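Local coordinates for putative flavoprotein decarboxylase (Streptomyces olivoviridis, PDB 6JLS), which acts as an FMN-dependent cysteine decarboxylase in the biosynthesis of thioviridamide, at residues 100-106 with 131-135; 86-90 with 120-125; 45-51 with 68-74; 23-29 with 54-59. All blocks are in the same frame, centred on the assembly; numbering follows the deposited sequence.

Contact 1 (100-106 with 131-135). With FMN (flavin mononucleotide), chain B.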
# COMPACT_ATOMS: atom_id res chain seq x y z
N PRO A 100 26.54 -1.18 21.33
CA PRO A 100 26.67 0.16 21.92
C PRO A 100 25.40 0.66 22.58
O PRO A 100 24.30 0.22 22.23
CB PRO A 100 27.03 1.02 20.71
CG PRO A 100 26.33 0.33 19.55
CD PRO A 100 26.38 -1.14 19.86
N ALA A 101 25.54 1.57 23.54
CA ALA A 101 24.42 2.27 24.16
C ALA A 101 24.49 3.72 23.72
O ALA A 101 25.43 4.44 24.08
CB ALA A 101 24.47 2.15 25.69
N THR A 102 23.50 4.15 22.94
CA THR A 102 23.44 5.53 22.48
C THR A 102 23.12 6.48 23.63
O THR A 102 22.66 6.08 24.70
CB THR A 102 22.36 5.71 21.43
OG1 THR A 102 21.12 5.32 22.02
CG2 THR A 102 22.67 4.88 20.14
N ALA A 103 23.31 7.77 23.37
CA ALA A 103 22.87 8.79 24.32
C ALA A 103 21.38 8.66 24.59
O ALA A 103 20.94 8.75 25.75
CB ALA A 103 23.19 10.19 23.79
N ALA A 104 20.59 8.38 23.54
CA ALA A 104 19.14 8.33 23.67
C ALA A 104 18.73 7.17 24.56
O ALA A 104 17.90 7.33 25.45
CB ALA A 104 18.47 8.23 22.30
N THR A 105 19.32 6.00 24.33
CA THR A 105 18.99 4.83 25.13
C THR A 105 19.46 4.99 26.58
O THR A 105 18.72 4.65 27.52
CB THR A 105 19.58 3.58 24.48
OG1 THR A 105 18.80 3.27 23.33
CG2 THR A 105 19.54 2.39 25.43
N LEU A 106 20.68 5.48 26.79
CA LEU A 106 21.15 5.81 28.13
C LEU A 106 20.22 6.81 28.81
O LEU A 106 19.88 6.66 30.00
CB LEU A 106 22.57 6.37 28.05
CG LEU A 106 23.66 5.43 27.52
CD1 LEU A 106 24.91 6.23 27.21
CD2 LEU A 106 23.96 4.34 28.54
N LEU A 131 26.69 -1.58 30.43
CA LEU A 131 26.38 -0.61 29.39
C LEU A 131 27.67 -0.03 28.82
O LEU A 131 28.58 0.35 29.57
CB LEU A 131 25.53 0.53 29.95
CG LEU A 131 24.28 0.16 30.76
CD1 LEU A 131 23.70 1.40 31.37
CD2 LEU A 131 23.25 -0.50 29.86
N ALA A 132 27.75 0.04 27.48
CA ALA A 132 28.91 0.60 26.78
C ALA A 132 28.48 1.85 26.00
O ALA A 132 28.05 1.75 24.84
CB ALA A 132 29.53 -0.44 25.84
N PRO A 133 28.56 3.04 26.62
CA PRO A 133 28.19 4.26 25.90
C PRO A 133 29.06 4.47 24.67
O PRO A 133 30.26 4.21 24.68
CB PRO A 133 28.42 5.38 26.93
CG PRO A 133 28.47 4.70 28.25
CD PRO A 133 29.03 3.33 27.98
N VAL A 134 28.42 4.93 23.60
CA VAL A 134 29.13 5.32 22.38
C VAL A 134 28.45 6.58 21.87
O VAL A 134 27.23 6.57 21.64
CB VAL A 134 29.11 4.22 21.30
CG1 VAL A 134 29.80 4.70 20.04
CG2 VAL A 134 29.77 2.96 21.81
N MET A 135 29.21 7.65 21.72
CA MET A 135 28.70 8.89 21.16
C MET A 135 29.88 9.80 20.90
O MET A 135 31.00 9.55 21.39
CB MET A 135 27.68 9.55 22.10
CG MET A 135 28.26 9.91 23.47
SD MET A 135 27.05 10.27 24.75
CE MET A 135 26.45 8.61 25.10
N1 FMN B . 23.74 8.35 18.80
C2 FMN B . 24.57 7.96 19.83
O2 FMN B . 24.22 8.17 20.99
N3 FMN B . 25.78 7.36 19.57
C4 FMN B . 26.18 7.14 18.26
O4 FMN B . 27.26 6.60 18.02
C4A FMN B . 25.34 7.53 17.22
N5 FMN B . 25.73 7.30 15.92
C5A FMN B . 24.91 7.69 14.87
C6 FMN B . 25.33 7.46 13.57
C7 FMN B . 24.51 7.83 12.50
C7M FMN B . 24.99 7.57 11.10
C8 FMN B . 23.27 8.45 12.75
C8M FMN B . 22.38 8.85 11.60
C9 FMN B . 22.86 8.68 14.07
C9A FMN B . 23.68 8.30 15.13
N10 FMN B . 23.29 8.52 16.45
C10 FMN B . 24.12 8.13 17.49
C1' FMN B . 21.97 9.16 16.75
C2' FMN B . 20.98 8.05 17.15
O2' FMN B . 20.75 7.12 16.11
C3' FMN B . 19.65 8.63 17.61
O3' FMN B . 19.85 9.29 18.83
C4' FMN B . 18.62 7.50 17.76
O4' FMN B . 17.30 7.96 17.98
C5' FMN B . 19.02 6.55 18.88
O5' FMN B . 17.96 5.63 18.99
P FMN B . 18.01 4.41 20.01
O1P FMN B . 18.87 4.79 21.21
O2P FMN B . 16.61 4.11 20.50
O3P FMN B . 18.63 3.21 19.34

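Contact 2 (86-90 with 120-125). With FMN (flavin mononucleotide), chain C.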
# COMPACT_ATOMS: atom_id res chain seq x y z
N HIS A 86 10.20 -10.90 25.66
CA HIS A 86 11.42 -10.20 26.04
C HIS A 86 11.57 -10.14 27.56
O HIS A 86 12.69 -10.22 28.08
CB HIS A 86 11.42 -8.80 25.42
CG HIS A 86 10.26 -7.94 25.83
ND1 HIS A 86 8.95 -8.30 25.61
CD2 HIS A 86 10.23 -6.73 26.42
CE1 HIS A 86 8.16 -7.35 26.06
NE2 HIS A 86 8.90 -6.38 26.56
N VAL A 87 10.45 -10.03 28.29
CA VAL A 87 10.53 -9.96 29.75
C VAL A 87 10.85 -11.33 30.33
O VAL A 87 11.57 -11.45 31.34
CB VAL A 87 9.23 -9.37 30.33
CG1 VAL A 87 9.27 -9.38 31.86
CG2 VAL A 87 9.01 -7.96 29.80
N ARG A 88 10.34 -12.39 29.70
CA ARG A 88 10.79 -13.73 30.06
C ARG A 88 12.29 -13.87 29.85
O ARG A 88 12.99 -14.45 30.68
CB ARG A 88 10.03 -14.77 29.23
CG ARG A 88 10.09 -16.19 29.78
CD ARG A 88 9.55 -17.21 28.77
NE ARG A 88 8.27 -16.80 28.18
CZ ARG A 88 8.13 -16.36 26.93
NH1 ARG A 88 9.18 -16.28 26.13
NH2 ARG A 88 6.93 -15.99 26.48
N ILE A 89 12.81 -13.31 28.75
CA ILE A 89 14.23 -13.41 28.45
C ILE A 89 15.06 -12.59 29.44
O ILE A 89 16.14 -13.01 29.86
CB ILE A 89 14.50 -13.00 26.99
CG1 ILE A 89 14.12 -14.14 26.05
CG2 ILE A 89 15.95 -12.62 26.79
CD1 ILE A 89 14.29 -13.81 24.59
N ALA A 90 14.56 -11.42 29.83
CA ALA A 90 15.23 -10.66 30.88
C ALA A 90 15.35 -11.50 32.15
O ALA A 90 16.43 -11.58 32.75
CB ALA A 90 14.49 -9.36 31.17
N GLN A 120 12.88 -2.05 27.93
CA GLN A 120 12.07 -2.88 28.81
C GLN A 120 12.86 -4.08 29.34
O GLN A 120 12.70 -4.47 30.50
CB GLN A 120 10.82 -3.37 28.08
CG GLN A 120 9.77 -2.31 27.89
CD GLN A 120 8.75 -2.75 26.88
OE1 GLN A 120 8.23 -3.85 26.96
NE2 GLN A 120 8.48 -1.90 25.89
N ILE A 121 13.72 -4.66 28.49
CA ILE A 121 14.54 -5.78 28.95
C ILE A 121 15.48 -5.34 30.07
O ILE A 121 15.61 -6.02 31.09
CB ILE A 121 15.32 -6.39 27.77
CG1 ILE A 121 14.40 -7.32 26.96
CG2 ILE A 121 16.53 -7.18 28.28
CD1 ILE A 121 14.94 -7.65 25.55
N VAL A 122 16.13 -4.19 29.91
CA VAL A 122 17.07 -3.73 30.93
C VAL A 122 16.33 -3.43 32.23
O VAL A 122 16.74 -3.89 33.30
CB VAL A 122 17.85 -2.49 30.43
CG1 VAL A 122 18.70 -1.88 31.58
CG2 VAL A 122 18.74 -2.87 29.26
N MET A 123 15.23 -2.69 32.15
CA MET A 123 14.53 -2.32 33.37
C MET A 123 13.85 -3.51 34.05
O MET A 123 13.53 -3.42 35.24
CB MET A 123 13.51 -1.22 33.10
CG MET A 123 14.16 0.12 32.86
SD MET A 123 12.97 1.46 32.86
CE MET A 123 12.40 1.37 34.56
N ALA A 124 13.62 -4.61 33.33
CA ALA A 124 13.08 -5.82 33.94
C ALA A 124 14.16 -6.75 34.48
O ALA A 124 13.84 -7.68 35.23
CB ALA A 124 12.22 -6.59 32.92
N ALA A 125 15.41 -6.51 34.13
CA ALA A 125 16.47 -7.45 34.47
C ALA A 125 16.90 -7.27 35.92
O ALA A 125 17.02 -6.14 36.41
CB ALA A 125 17.66 -7.26 33.54
N1 FMN C . 4.76 -1.73 31.01
C2 FMN C . 4.36 -1.28 32.25
O2 FMN C . 4.89 -0.27 32.71
N3 FMN C . 3.40 -1.96 32.96
C4 FMN C . 2.82 -3.09 32.44
O4 FMN C . 1.95 -3.71 33.07
C4A FMN C . 3.21 -3.55 31.19
N5 FMN C . 2.64 -4.68 30.65
C5A FMN C . 3.02 -5.15 29.41
C6 FMN C . 2.43 -6.29 28.91
C7 FMN C . 2.80 -6.78 27.65
C7M FMN C . 2.14 -8.03 27.13
C8 FMN C . 3.78 -6.10 26.90
C8M FMN C . 4.19 -6.61 25.55
C9 FMN C . 4.38 -4.94 27.42
C9A FMN C . 4.00 -4.47 28.68
N10 FMN C . 4.58 -3.32 29.22
C10 FMN C . 4.19 -2.86 30.47
C1' FMN C . 5.61 -2.56 28.44
C2' FMN C . 4.94 -1.34 27.80
O2' FMN C . 3.93 -1.70 26.88
C3' FMN C . 5.95 -0.44 27.11
O3' FMN C . 6.76 0.16 28.10
C4' FMN C . 5.22 0.62 26.29
O4' FMN C . 6.08 1.37 25.44
C5' FMN C . 4.44 1.56 27.19
O5' FMN C . 3.91 2.55 26.33
P FMN C . 2.94 3.70 26.87
O1P FMN C . 3.29 4.00 28.32
O2P FMN C . 3.16 4.95 26.05
O3P FMN C . 1.51 3.24 26.81

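Contact 3 (45-51 with 68-74)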
# COMPACT_ATOMS: atom_id res chain seq x y z
N GLY A 45 26.24 -20.27 26.70
CA GLY A 45 25.26 -21.31 26.48
C GLY A 45 24.04 -20.85 25.71
O GLY A 45 23.71 -21.44 24.68
N ARG A 46 23.35 -19.82 26.20
CA ARG A 46 22.25 -19.18 25.50
C ARG A 46 22.62 -17.74 25.22
O ARG A 46 23.05 -17.02 26.12
CB ARG A 46 20.96 -19.20 26.31
CG ARG A 46 20.29 -20.52 26.35
CD ARG A 46 18.94 -20.46 25.68
NE ARG A 46 18.42 -21.81 25.51
CZ ARG A 46 18.63 -22.55 24.42
NH1 ARG A 46 19.33 -22.07 23.41
NH2 ARG A 46 18.13 -23.78 24.34
N LEU A 47 22.43 -17.32 23.98
CA LEU A 47 22.63 -15.94 23.58
C LEU A 47 21.32 -15.40 23.04
O LEU A 47 20.70 -16.04 22.19
CB LEU A 47 23.73 -15.84 22.53
CG LEU A 47 24.07 -14.43 22.05
CD1 LEU A 47 24.60 -13.60 23.22
CD2 LEU A 47 25.10 -14.56 20.94
N HIS A 48 20.89 -14.25 23.56
CA HIS A 48 19.77 -13.49 23.00
C HIS A 48 20.24 -12.12 22.53
O HIS A 48 21.18 -11.54 23.09
CB HIS A 48 18.66 -13.29 24.01
CG HIS A 48 18.13 -14.55 24.61
ND1 HIS A 48 17.37 -15.45 23.90
CD2 HIS A 48 18.23 -15.04 25.86
CE1 HIS A 48 17.02 -16.45 24.68
NE2 HIS A 48 17.53 -16.23 25.88
N VAL A 49 19.57 -11.59 21.52
CA VAL A 49 19.88 -10.26 20.98
C VAL A 49 18.58 -9.49 20.82
O VAL A 49 17.59 -10.04 20.32
CB VAL A 49 20.63 -10.34 19.64
CG1 VAL A 49 20.92 -8.93 19.13
CG2 VAL A 49 21.93 -11.10 19.81
N ALA A 50 18.59 -8.24 21.26
CA ALA A 50 17.46 -7.33 21.10
C ALA A 50 17.97 -6.04 20.46
O ALA A 50 19.10 -5.61 20.75
CB ALA A 50 16.80 -7.01 22.43
N LEU A 51 17.14 -5.43 19.61
CA LEU A 51 17.51 -4.25 18.85
C LEU A 51 16.50 -3.13 19.12
O LEU A 51 15.30 -3.39 19.23
CB LEU A 51 17.55 -4.54 17.32
CG LEU A 51 18.64 -5.45 16.72
CD1 LEU A 51 18.55 -6.86 17.26
CD2 LEU A 51 18.52 -5.48 15.21
N VAL A 68 23.12 -16.71 16.77
CA VAL A 68 22.32 -16.53 17.97
C VAL A 68 21.43 -17.76 18.12
O VAL A 68 20.50 -17.97 17.32
CB VAL A 68 21.47 -15.25 17.89
CG1 VAL A 68 20.47 -15.18 19.04
CG2 VAL A 68 22.39 -14.02 17.87
N ASN A 69 21.70 -18.57 19.15
CA ASN A 69 20.91 -19.77 19.41
C ASN A 69 19.66 -19.48 20.24
O ASN A 69 18.85 -20.39 20.44
CB ASN A 69 21.75 -20.83 20.10
CG ASN A 69 22.23 -20.39 21.47
OD1 ASN A 69 22.59 -19.24 21.67
ND2 ASN A 69 22.23 -21.31 22.41
N GLY A 70 19.50 -18.27 20.74
CA GLY A 70 18.27 -17.82 21.38
C GLY A 70 17.41 -17.02 20.42
O GLY A 70 17.33 -17.33 19.22
N SER A 71 16.78 -15.97 20.93
CA SER A 71 15.90 -15.14 20.13
C SER A 71 16.63 -13.88 19.67
O SER A 71 17.52 -13.37 20.35
CB SER A 71 14.66 -14.73 20.92
OG SER A 71 13.97 -15.86 21.41
N VAL A 72 16.22 -13.38 18.51
CA VAL A 72 16.60 -12.06 18.03
C VAL A 72 15.33 -11.24 18.03
O VAL A 72 14.41 -11.53 17.25
CB VAL A 72 17.24 -12.09 16.63
CG1 VAL A 72 17.57 -10.69 16.17
CG2 VAL A 72 18.48 -12.98 16.60
N LEU A 73 15.25 -10.24 18.90
CA LEU A 73 14.01 -9.56 19.21
C LEU A 73 14.06 -8.13 18.71
O LEU A 73 15.02 -7.40 18.96
CB LEU A 73 13.73 -9.55 20.71
CG LEU A 73 13.69 -10.89 21.44
CD1 LEU A 73 15.07 -11.23 21.98
CD2 LEU A 73 12.67 -10.87 22.56
N THR A 74 13.01 -7.74 18.00
CA THR A 74 12.75 -6.35 17.72
C THR A 74 11.36 -6.00 18.24
O THR A 74 10.57 -6.87 18.63
CB THR A 74 12.83 -6.06 16.23
OG1 THR A 74 11.77 -6.77 15.58
CG2 THR A 74 14.17 -6.54 15.69

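Contact 4 (23-29 with 54-59). With FMN (flavin mononucleotide), chain B.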
# COMPACT_ATOMS: atom_id res chain seq x y z
N LEU A 23 21.35 -3.93 21.24
CA LEU A 23 21.97 -3.08 20.24
C LEU A 23 21.14 -1.81 20.04
O LEU A 23 19.92 -1.89 19.80
CB LEU A 23 22.12 -3.82 18.92
CG LEU A 23 22.97 -5.09 18.95
CD1 LEU A 23 23.14 -5.63 17.53
CD2 LEU A 23 24.33 -4.80 19.57
N SER A 24 21.80 -0.67 20.09
CA SER A 24 21.25 0.68 20.01
C SER A 24 21.53 1.29 18.62
O SER A 24 22.37 0.81 17.86
CB SER A 24 21.88 1.55 21.12
OG SER A 24 21.03 2.59 21.52
N GLY A 25 20.87 2.41 18.33
CA GLY A 25 21.04 3.07 17.05
C GLY A 25 22.35 3.82 16.87
O GLY A 25 22.37 5.03 16.60
N SER A 26 23.45 3.10 17.03
CA SER A 26 24.77 3.61 16.72
C SER A 26 25.38 2.75 15.62
O SER A 26 25.10 1.55 15.54
CB SER A 26 25.67 3.60 17.96
OG SER A 26 27.03 3.66 17.61
N VAL A 27 26.20 3.35 14.76
CA VAL A 27 26.76 2.53 13.69
C VAL A 27 27.63 1.41 14.26
O VAL A 27 27.75 0.35 13.63
CB VAL A 27 27.54 3.39 12.66
CG1 VAL A 27 28.88 3.81 13.21
CG2 VAL A 27 27.74 2.59 11.38
N SER A 28 28.18 1.59 15.47
CA SER A 28 28.95 0.53 16.12
C SER A 28 28.17 -0.77 16.26
O SER A 28 28.79 -1.83 16.42
CB SER A 28 29.42 0.96 17.50
OG SER A 28 30.30 2.05 17.40
N SER A 29 26.84 -0.73 16.22
CA SER A 29 26.13 -1.99 16.38
C SER A 29 26.25 -2.90 15.16
O SER A 29 25.78 -4.04 15.23
CB SER A 29 24.67 -1.73 16.77
OG SER A 29 24.01 -0.91 15.83
N SER A 54 15.99 2.22 15.96
CA SER A 54 17.08 2.89 15.24
C SER A 54 18.24 1.95 14.94
O SER A 54 18.93 2.12 13.93
CB SER A 54 17.59 4.10 16.03
OG SER A 54 16.59 5.09 16.13
N ALA A 55 18.50 0.97 15.81
CA ALA A 55 19.58 0.03 15.54
C ALA A 55 19.36 -0.75 14.25
O ALA A 55 20.34 -1.17 13.62
CB ALA A 55 19.73 -0.94 16.72
N GLN A 56 18.11 -0.94 13.83
CA GLN A 56 17.81 -1.71 12.63
C GLN A 56 18.19 -0.99 11.34
O GLN A 56 18.17 -1.63 10.28
CB GLN A 56 16.33 -2.09 12.59
CG GLN A 56 15.96 -2.99 13.75
CD GLN A 56 14.51 -3.39 13.75
OE1 GLN A 56 13.73 -2.95 14.60
NE2 GLN A 56 14.15 -4.25 12.81
N GLN A 57 18.57 0.29 11.40
CA GLN A 57 19.14 0.88 10.20
C GLN A 57 20.61 0.53 10.03
O GLN A 57 21.17 0.77 8.95
CB GLN A 57 18.95 2.41 10.19
CG GLN A 57 19.93 3.19 11.04
CD GLN A 57 19.58 4.67 11.14
OE1 GLN A 57 19.48 5.38 10.14
NE2 GLN A 57 19.38 5.15 12.37
N PHE A 58 21.23 -0.09 11.04
CA PHE A 58 22.64 -0.45 10.98
C PHE A 58 22.90 -1.94 11.05
O PHE A 58 23.96 -2.38 10.60
CB PHE A 58 23.41 0.22 12.13
CG PHE A 58 23.29 1.72 12.16
CD1 PHE A 58 23.78 2.49 11.12
CD2 PHE A 58 22.72 2.35 13.25
CE1 PHE A 58 23.69 3.87 11.17
CE2 PHE A 58 22.63 3.73 13.31
CZ PHE A 58 23.12 4.49 12.27
N VAL A 59 21.99 -2.73 11.64
CA VAL A 59 22.09 -4.19 11.72
C VAL A 59 20.78 -4.78 11.27
O VAL A 59 19.71 -4.29 11.64
CB VAL A 59 22.37 -4.71 13.15
CG1 VAL A 59 23.31 -5.92 13.11
CG2 VAL A 59 22.85 -3.62 14.06
N1 FMN B . 23.74 8.35 18.80
C2 FMN B . 24.57 7.96 19.83
O2 FMN B . 24.22 8.17 20.99
N3 FMN B . 25.78 7.36 19.57
C4 FMN B . 26.18 7.14 18.26
O4 FMN B . 27.26 6.60 18.02
C4A FMN B . 25.34 7.53 17.22
N5 FMN B . 25.73 7.30 15.92
C5A FMN B . 24.91 7.69 14.87
C6 FMN B . 25.33 7.46 13.57
C7 FMN B . 24.51 7.83 12.50
C7M FMN B . 24.99 7.57 11.10
C8 FMN B . 23.27 8.45 12.75
C8M FMN B . 22.38 8.85 11.60
C9 FMN B . 22.86 8.68 14.07
C9A FMN B . 23.68 8.30 15.13
N10 FMN B . 23.29 8.52 16.45
C10 FMN B . 24.12 8.13 17.49
C1' FMN B . 21.97 9.16 16.75
C2' FMN B . 20.98 8.05 17.15
O2' FMN B . 20.75 7.12 16.11
C3' FMN B . 19.65 8.63 17.61
O3' FMN B . 19.85 9.29 18.83
C4' FMN B . 18.62 7.50 17.76
O4' FMN B . 17.30 7.96 17.98
C5' FMN B . 19.02 6.55 18.88
O5' FMN B . 17.96 5.63 18.99
P FMN B . 18.01 4.41 20.01
O1P FMN B . 18.87 4.79 21.21
O2P FMN B . 16.61 4.11 20.50
O3P FMN B . 18.63 3.21 19.34

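Contact 1 (100-106 with 131-135)
Ala-101 and Pro-133 lie side by side in neighbouring parallel strands, with their CA atoms 4.6 Å apart. The N-H of Ala-101 goes to Ala-132 O and its carbonyl accepts from Val-134 N, so one residue bonds to both flanks of Pro-133, as parallel pairing requires. Pro-100, entered through a cis peptide bond, marks a corner in the chain. After Ala-101, Thr-102 takes the N-cap position of helix 103-110, where its OG1 accepts from Thr-105 N at 3.0 Å (165°).

Leu-106, on the first turn of this helix, reaches back to the strand ends. Its CD1 meets Met-135 CE at 3.5 Å and Pro-133 CB at 3.6 Å, the leucine and proline side chains crossing at about a right angle, while CD2 slides past Leu-131 CD1. A bend at the far end of Met-135 (chi3 74°) turns CE inward, to 3.7 Å from Ala-103 CA. Another apolar pair, Pro-100 CB and Val-134 CG2, meets at 3.5 Å.

Both strand ends open onto the flavin, as in Rossmann-like folds, where ligands bind at the C-terminal edge of the sheet. FMN N3 donates almost straight (174°) to Val-134 O at 2.6 Å, and Ala-103 N donates to FMN O2 at 2.6 Å; Thr-105 OG1 donates to the phosphate oxygen O1P, whereas the approach of Thr-102 OG1 to it is doubtfully short. Cys-114 of a second subunit packs on Ala-103 and Ala-104. With the helix N-terminus near both pyrimidine and phosphate, and Ala-103 N bonded to O2, negative charge on either would probably be stabilised.

Contact 2 (86-90 with 120-125)
His-86 meets Gln-120 and Ile-121 where two helices of the Rossmann-like alpha/beta fold pack on each other. Helices 85-91 and 117-124 approach to 8.6 Å between the axes of their local segments, which cross at -40°. The CG of His-86 stands between its backbone N and carbonyl carbon (chi1 60°), a setting that lays the imidazole beside the Gln-120 side chain. There NE2 donates to Gln-120 OE1 at 2.6 Å, approaching from above the carbonyl plane, with ring and amide planes turned 70° apart.

The same amide also borders FMN of chain C, most of whose hydrogen bonds come from a third subunit. Gln-120 NE2 comes within 3.2 Å of the ribityl carbon C3' of this flavin, so His-86 stands in a second shell, fixing the rotation of a glutamine that borders a cofactor across a subunit interface. Ile-121 CG1 lies at the edge of the imidazole, near its plane, and touches His-86 CB at 3.7 Å.

Val-87 serves two neighbours. Its CG2 covers one face of the His-86 ring toward the rim, and its CG1 touches Ala-124 CB at 4.2 Å. Ile-89 turns to the sheet, packing on His-48 and Leu-73 of strands 46-51 and 72-73.

At Ala-90 the small side chains let the helices close up toward the end of helix 117-124. The methyl group sits among Ile-121, Ala-124 and Ala-125: Ala-90 CB is 4.0 Å from Ala-124 CB and 3.5 Å from the carbonyl oxygen of Ile-121.

Contact 3 (45-51 with 68-74)
Asn-69 lends its amide to strand 46-51 just ahead of the point where strand 72-73 begins. Its CG lies between the backbone N and carbonyl carbon (chi1 64°), which turns the amide back along the strand. ND2 then donates to Gly-45 O at 2.7 Å, in the carbonyl plane, and OD1 accepts from Leu-47 N at 3.0 Å, so the side chain stands in for a strand backbone. The Arg-46 guanidinium passes close by without bonding to the amide.

Val-49 marks the start of regular parallel pairing. Its N-H points at Ser-71 O and its carbonyl takes the N-H of Leu-73 at 2.7 Å. Its CG2 presses on Val-68 CG2 at 3.5 Å, on the face that helix 61-64 covers through Leu-64, the middle of this beta-alpha-beta unit.

Leu-73 carries the pairing onward, its carbonyl accepting from Leu-51 N at 3.0 Å. Its side chain lies on the other face with Ala-50, under helix 85-91, and its CD1 lies 3.2 Å from Val-49 O.

On that same side His-48 offers ND1, at the ring edge, to Ser-71 N at 3.1 Å in a nearly straight bond (173°). Accepting there suggests that ND1 carries no proton. Side chains thus supply most of the bonds where the edge strand is irregular, beside a weak one from Gly-70 N to Leu-47 O, and regular main-chain pairing follows.

Contact 4 (23-29 with 54-59)
The CG of Phe-58 lies anti to its carbonyl carbon (chi1 -57°), and this swings the ring beneath the loop 25-27. Val-27 CA sits over its centre in a CH-pi contact, 3.9 Å from the centroid and 12° off the normal, while Gln-57 CG covers the opposite face. At the ring edge, Phe-58 CE2 is 3.5 Å from Gly-25 O. A second torsion matters at Ser-29, where OG stands between backbone N and carbonyl carbon (chi1 56°), folded back over the turn, and donates to Ser-26 O at 2.7 Å; Ser-29 N binds the same oxygen.

The loop follows the first strand of a Rossmann-like sheet, the usual place for gripping a nucleotide phosphate. Gly-25 centres an inverse gamma turn, and Ser-26 OG forms an ST turn with Ser-28 N. Gly-25 N donates to FMN O3P at 2.6 Å and Gly-25 O accepts from the ribityl O2'. Ser-24 OG bonds to Thr-102 and Thr-105.

Ala-55 CB packs against Leu-23 O at 3.2 Å, near where the backbones come closest, at Gly-25 and Ala-55, and Val-59 CG2 touches Leu-23 CD1 at 4.0 Å. At the ring's far end Phe-58 CZ approaches C7 of the flavin to 3.6 Å.

Overall arrangement
All four contacts are largely buried; only in contact 3 do exposed residues, Arg-46 and Asn-69, take part. Contacts 1 and 3 both pair strands of the one parallel sheet, on opposite sides of the chain's centre, and contact 2 packs on contact 3 through Ile-121 on Ala-50. Contacts 1 and 4 lie at the C-terminal edge of the sheet and hold the same flavin, touching through hydroxyls, whereas contact 2 borders a different flavin, bound mainly by a third subunit. Contact 3 mixes parallel main-chain bonds with side-chain bonds; contact 1 adds an apolar cluster to two main-chain bonds, contact 2 has one side-chain bond, and contact 4 meets by packing while polar groups turn to the cofactor.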